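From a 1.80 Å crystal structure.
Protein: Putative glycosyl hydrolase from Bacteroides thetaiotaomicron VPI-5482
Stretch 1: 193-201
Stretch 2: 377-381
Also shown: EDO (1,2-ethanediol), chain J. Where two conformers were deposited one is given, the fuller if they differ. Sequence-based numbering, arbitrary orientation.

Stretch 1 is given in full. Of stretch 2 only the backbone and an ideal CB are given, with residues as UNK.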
# COMPACT_ATOMS: atom_id res chain seq x y z
N ARG A 193 -4.09 25.62 18.67
CA ARG A 193 -5.22 24.80 18.28
C ARG A 193 -4.73 23.77 17.31
O ARG A 193 -3.83 24.07 16.53
CB ARG A 193 -6.35 25.60 17.61
CG ARG A 193 -6.06 26.09 16.20
CD ARG A 193 -7.15 27.02 15.70
NE ARG A 193 -7.07 27.33 14.25
CZ ARG A 193 -7.58 26.57 13.29
NH1 ARG A 193 -8.19 25.43 13.57
NH2 ARG A 193 -7.45 26.93 12.03
N PRO A 194 -5.28 22.56 17.37
CA PRO A 194 -6.29 22.07 18.35
C PRO A 194 -5.75 21.73 19.72
O PRO A 194 -6.53 21.35 20.60
CB PRO A 194 -6.85 20.83 17.66
CG PRO A 194 -5.70 20.30 16.88
CD PRO A 194 -4.99 21.54 16.35
N GLN A 195 -4.43 21.84 19.89
CA GLN A 195 -3.74 21.52 21.11
C GLN A 195 -2.68 22.60 21.31
O GLN A 195 -2.32 23.32 20.37
CB GLN A 195 -3.03 20.17 21.01
CG GLN A 195 -3.94 18.95 20.76
CD GLN A 195 -4.82 18.55 21.96
OE1 GLN A 195 -4.60 19.00 23.10
NE2 GLN A 195 -5.83 17.67 21.69
N ARG A 196 -2.22 22.72 22.55
CA ARG A 196 -1.10 23.63 22.84
C ARG A 196 0.12 23.26 22.00
O ARG A 196 0.37 22.08 21.74
CB ARG A 196 -0.67 23.53 24.29
CG ARG A 196 -1.66 24.08 25.28
CD ARG A 196 -0.93 24.52 26.53
NE ARG A 196 -1.87 24.85 27.60
CZ ARG A 196 -2.15 24.06 28.64
NH1 ARG A 196 -1.55 22.88 28.81
NH2 ARG A 196 -3.03 24.47 29.53
N ASN A 197 0.86 24.28 21.58
CA ASN A 197 2.13 24.09 20.91
C ASN A 197 2.07 23.03 19.81
O ASN A 197 2.81 22.03 19.81
CB ASN A 197 3.24 23.78 21.94
CG ASN A 197 3.65 25.03 22.72
OD1 ASN A 197 3.08 26.07 22.54
ND2 ASN A 197 4.68 24.93 23.50
N THR A 198 1.17 23.29 18.88
CA THR A 198 1.00 22.44 17.69
C THR A 198 1.59 23.11 16.47
O THR A 198 1.36 24.29 16.20
CB THR A 198 -0.52 22.20 17.43
OG1 THR A 198 -1.10 21.59 18.60
CG2 THR A 198 -0.73 21.31 16.25
N LEU A 199 2.34 22.32 15.71
CA LEU A 199 2.80 22.72 14.42
C LEU A 199 1.83 22.17 13.37
O LEU A 199 1.50 21.00 13.41
CB LEU A 199 4.21 22.25 14.13
CG LEU A 199 5.35 22.75 15.01
CD1 LEU A 199 6.72 22.16 14.51
CD2 LEU A 199 5.36 24.33 15.08
N TRP A 200 1.46 23.03 12.44
CA TRP A 200 0.66 22.70 11.25
C TRP A 200 1.56 22.76 10.05
O TRP A 200 2.22 23.77 9.80
CB TRP A 200 -0.42 23.75 11.07
CG TRP A 200 -1.55 23.66 12.03
CD1 TRP A 200 -1.50 23.74 13.40
CD2 TRP A 200 -2.91 23.54 11.68
NE1 TRP A 200 -2.76 23.65 13.92
CE2 TRP A 200 -3.66 23.55 12.88
CE3 TRP A 200 -3.58 23.43 10.45
CZ2 TRP A 200 -5.06 23.47 12.90
CZ3 TRP A 200 -4.96 23.31 10.46
CH2 TRP A 200 -5.69 23.36 11.69
N LEU A 201 1.56 21.69 9.26
CA LEU A 201 2.36 21.66 8.04
C LEU A 201 2.02 22.87 7.17
O LEU A 201 2.90 23.46 6.52
CB LEU A 201 2.12 20.35 7.29
CG LEU A 201 3.01 20.06 6.12
CD1 LEU A 201 4.50 20.08 6.52
CD2 LEU A 201 2.59 18.70 5.47
N UNK A 377 -11.94 23.48 3.20
CA UNK A 377 -11.06 23.87 4.31
C UNK A 377 -11.03 22.72 5.30
O UNK A 377 -12.09 22.17 5.62
CB UNK A 377 -11.53 25.16 4.98
N UNK A 378 -9.84 22.38 5.78
CA UNK A 378 -9.61 21.12 6.57
C UNK A 378 -8.56 21.39 7.66
O UNK A 378 -7.44 21.87 7.37
CB UNK A 378 -9.14 19.98 5.67
N UNK A 379 -8.94 21.10 8.90
CA UNK A 379 -8.08 21.24 10.06
C UNK A 379 -7.31 19.94 10.34
O UNK A 379 -7.09 19.12 9.44
CB UNK A 379 -8.91 21.64 11.28
N UNK A 380 -6.94 19.74 11.60
CA UNK A 380 -6.05 18.65 12.00
C UNK A 380 -6.78 17.57 12.76
O UNK A 380 -7.54 17.86 13.69
CB UNK A 380 -4.90 19.19 12.85
N UNK A 381 -6.55 16.33 12.40
CA UNK A 381 -7.14 15.21 13.11
C UNK A 381 -6.03 14.20 13.48
O UNK A 381 -4.92 14.19 12.88
CB UNK A 381 -8.23 14.55 12.26
C1 EDO J . -10.26 25.08 8.40
O1 EDO J . -11.04 24.05 9.02
C2 EDO J . -8.85 25.14 8.96
O2 EDO J . -8.96 25.03 10.37

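Position 377 lies beyond the reach of stretch 1: nothing of that segment comes within 5.5 Å of its ideal CB. Its phi/psi of -52/135 suits almost any residue, so the contact sets no rule here. The deposited residue is Gly377, whose carbonyl carbon C lies 4.0 Å from O1 of the bound ethanediol, probably a guest from the crystallisation liquor.

At position 378 the CA-to-CB bond points away from stretch 1, and the extended backbone (-144/125) would accept beta-branched or polar side chains among others. What meets stretch 1 is the main chain, whose O sits 4.2 Å from Trp200 CZ3, at the edge of the indole. Thr378 is found; its side chain stays at least 7.1 Å from stretch 1, and OG1 finds its hydrogen bond in a residue adjoining the stretch.

Position 379 is tighter. Its CA approaches Trp200 CH2 to 3.6 Å. The visible space favours a small residue, glycine or perhaps alanine, since an ideal CB, directed sideways, would stand only 3.7 Å from that same Trp200 CH2 and 4.5 Å from Arg193 NH1; phi/psi of -91/-153 is a less usual combination that glycine adopts readily, which leans the choice toward it without proving it. Gly379 is deposited, and its bare CA packs obliquely against the indole. Nearby, ethanediol O2 accepts a hydrogen bond from Arg193 NH2 (2.9 Å) and a weak one from Arg193 NH1 (3.3 Å).

Position 380 makes most of the contact. CA-to-CB points toward stretch 1, with the ideal CB 4.2 Å from Pro194 CD and 4.3 Å from Trp200 CZ2. Ahead lie the proline ring, the methyl of Thr198 and a face of the indole. The indole NH and the threonine hydroxyl are already engaged: Trp200 NE1 donates to Arg193 O (2.9 Å), and Thr198 OG1 to Gln195 O (2.8 Å). A long, flexible apolar chain is favoured; leucine or isoleucine would suit the entrance but extend less far. The residue is Met380, present as selenomethionine. With chi1 and chi2 both t, it reaches straight in, setting SE 3.5 Å from Thr198 CG2 and 4.1 Å from Pro194 CD. Chi3 in m then turns the methyl over the indole: CE lies 3.4 Å from the centroid of the Trp200 five-membered ring, 6° off its normal, a well-centred CH-pi contact. Met380 CE also comes to 3.5 Å from Leu199 O.

Position 381 points its CB away, with no stretch 1 atom within 5.5 Å, so this contact leaves its side chain unspecified. Ala381 occupies it.

Stretch 2 (377-381) GTGMA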
# COMPACT_ATOMS: atom_id res chain seq x y z
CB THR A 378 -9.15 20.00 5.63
OG1 THR A 378 -10.25 19.64 4.79
CG2 THR A 378 -8.65 18.76 6.40
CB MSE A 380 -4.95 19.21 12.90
CG MSE A 380 -3.86 18.17 13.29
SE MSE A 380 -2.52 18.92 14.40
CE MSE A 380 -1.88 20.25 13.04
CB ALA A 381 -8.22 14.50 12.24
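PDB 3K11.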